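PDB 3DRF: oligopeptide-binding protein oppA from Lactococcus lactis, which binds oligopeptides in a voluminous cavity as the receptor of the OppABCDF ABC transporter, delivering them for uptake by the cell. Local coordinates for residues K117-T122 and E192-Y197. Numbering follows the deposited sequence.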
# COMPACT_ATOMS: atom_id res chain seq x y z
N LYS A 117 15.46 -1.62 21.81
CA LYS A 117 15.05 -2.97 21.43
C LYS A 117 13.65 -3.04 20.73
O LYS A 117 13.47 -3.82 19.85
CB LYS A 117 15.05 -3.87 22.68
CG LYS A 117 14.52 -5.33 22.46
CD LYS A 117 15.32 -6.08 21.35
CE LYS A 117 14.73 -7.54 21.22
NZ LYS A 117 15.50 -8.24 20.10
N ASP A 118 12.71 -2.17 21.15
CA ASP A 118 11.38 -2.10 20.48
C ASP A 118 11.50 -1.73 18.99
O ASP A 118 10.73 -2.13 18.22
CB ASP A 118 10.50 -1.08 21.23
CG ASP A 118 10.16 -1.51 22.66
OD1 ASP A 118 10.16 -2.70 22.92
OD2 ASP A 118 9.94 -0.64 23.44
N TYR A 119 12.46 -0.86 18.70
CA TYR A 119 12.72 -0.49 17.28
C TYR A 119 13.34 -1.64 16.45
O TYR A 119 12.90 -1.93 15.39
CB TYR A 119 13.60 0.78 17.28
CG TYR A 119 13.86 1.23 15.85
CD1 TYR A 119 12.81 1.67 14.99
CD2 TYR A 119 15.13 1.16 15.33
CE1 TYR A 119 13.08 2.05 13.67
CE2 TYR A 119 15.41 1.54 14.01
CZ TYR A 119 14.37 1.97 13.19
OH TYR A 119 14.65 2.35 11.88
N GLU A 120 14.38 -2.25 16.99
CA GLU A 120 14.98 -3.43 16.35
C GLU A 120 13.93 -4.55 16.21
O GLU A 120 13.91 -5.25 15.22
CB GLU A 120 16.21 -3.90 17.20
CG GLU A 120 16.88 -5.15 16.60
CD GLU A 120 16.24 -6.50 17.02
OE1 GLU A 120 15.43 -6.55 17.91
OE2 GLU A 120 16.66 -7.48 16.38
N PHE A 121 13.04 -4.68 17.19
CA PHE A 121 12.06 -5.80 17.13
C PHE A 121 11.10 -5.69 15.92
O PHE A 121 10.78 -6.69 15.35
CB PHE A 121 11.29 -5.93 18.48
CG PHE A 121 10.45 -7.19 18.55
CD1 PHE A 121 9.11 -7.11 18.87
CD2 PHE A 121 11.00 -8.43 18.30
CE1 PHE A 121 8.34 -8.24 18.95
CE2 PHE A 121 10.20 -9.61 18.38
CZ PHE A 121 8.88 -9.47 18.68
N THR A 122 10.76 -4.46 15.51
CA THR A 122 10.00 -4.25 14.24
C THR A 122 10.70 -5.02 13.06
O THR A 122 10.07 -5.69 12.29
CB THR A 122 10.03 -2.77 13.91
OG1 THR A 122 9.26 -2.09 14.97
CG2 THR A 122 9.38 -2.51 12.53
N GLU A 192 10.19 2.63 10.37
CA GLU A 192 9.78 3.86 11.08
C GLU A 192 8.80 3.61 12.18
O GLU A 192 8.18 4.52 12.63
CB GLU A 192 9.17 4.88 10.06
CG GLU A 192 10.09 5.18 8.84
CD GLU A 192 9.51 6.22 7.89
OE1 GLU A 192 8.82 7.13 8.32
OE2 GLU A 192 9.80 6.09 6.74
N THR A 193 8.66 2.36 12.62
CA THR A 193 7.74 2.00 13.71
C THR A 193 8.47 1.19 14.78
O THR A 193 9.50 0.67 14.54
CB THR A 193 6.54 1.16 13.16
OG1 THR A 193 7.03 -0.06 12.57
CG2 THR A 193 5.76 1.95 12.07
N VAL A 194 7.85 1.15 15.95
CA VAL A 194 8.26 0.30 17.09
C VAL A 194 7.20 -0.77 17.40
O VAL A 194 6.08 -0.63 17.10
CB VAL A 194 8.51 1.17 18.38
CG1 VAL A 194 9.85 1.91 18.28
CG2 VAL A 194 7.36 2.17 18.65
N ALA A 195 7.67 -1.85 17.98
CA ALA A 195 6.82 -2.96 18.45
C ALA A 195 7.16 -3.22 19.91
O ALA A 195 8.33 -3.16 20.26
CB ALA A 195 7.08 -4.23 17.59
N PRO A 196 6.16 -3.50 20.72
CA PRO A 196 6.39 -3.60 22.18
C PRO A 196 6.97 -4.98 22.59
O PRO A 196 6.24 -5.88 23.00
CB PRO A 196 4.99 -3.33 22.74
CG PRO A 196 4.03 -3.88 21.64
CD PRO A 196 4.73 -3.48 20.35
N TYR A 197 8.29 -5.06 22.50
CA TYR A 197 8.98 -6.34 22.72
C TYR A 197 8.72 -6.97 24.10
O TYR A 197 8.43 -8.10 24.17
CB TYR A 197 10.48 -6.18 22.45
CG TYR A 197 11.26 -7.43 22.81
CD1 TYR A 197 11.21 -8.56 22.02
CD2 TYR A 197 12.01 -7.47 23.98
CE1 TYR A 197 11.93 -9.70 22.39
CE2 TYR A 197 12.74 -8.61 24.33
CZ TYR A 197 12.66 -9.70 23.53
OH TYR A 197 13.36 -10.87 23.84
O HOH W 1 6.50 -2.22 14.23
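The ring of Tyr197 is engaged by two side chains of helix 116-127. Lys117 CE lies over the centre of one face, 3.5 Å from the Tyr197 ring centroid and 3° off the ring normal, a CH-pi contact; chi1 (175°) sets Lys117 CG anti to the backbone N, where it touches Tyr197 CD2, and NZ adds a cation-pi interaction while forming salt bridges with Glu120 and Glu124. The same tyrosine presents an edge to Phe121, the planes at 70° and Tyr197 CD1 3.7 Å above the centre of the Phe121 ring, an edge-to-face stack. An alanine in place of Tyr197 would probably leave the Phe121 face and Lys117 CE without their aromatic partner and open a gap between them. In this SBP family 5 receptor, a Venus fly-trap protein, the contact fastens the loop after strand 170-174, and the first residue of helix 197-200, to helix 116-127. Asp118 OD1 accepts a hydrogen bond from Tyr197 N (3.0 Å), which comes from above the carboxylate plane, while OD2 is held by Thr115 N and Trp108 NE1. Ala195 N donates a backbone hydrogen bond to Asp118 O (3.1 Å). Thr122 OG1 donates to Thr193 O (2.8 Å) and accepts from a water that also bonds Thr193 OG1. Val194 CG1 packs against Tyr119 CB at 4.0 Å.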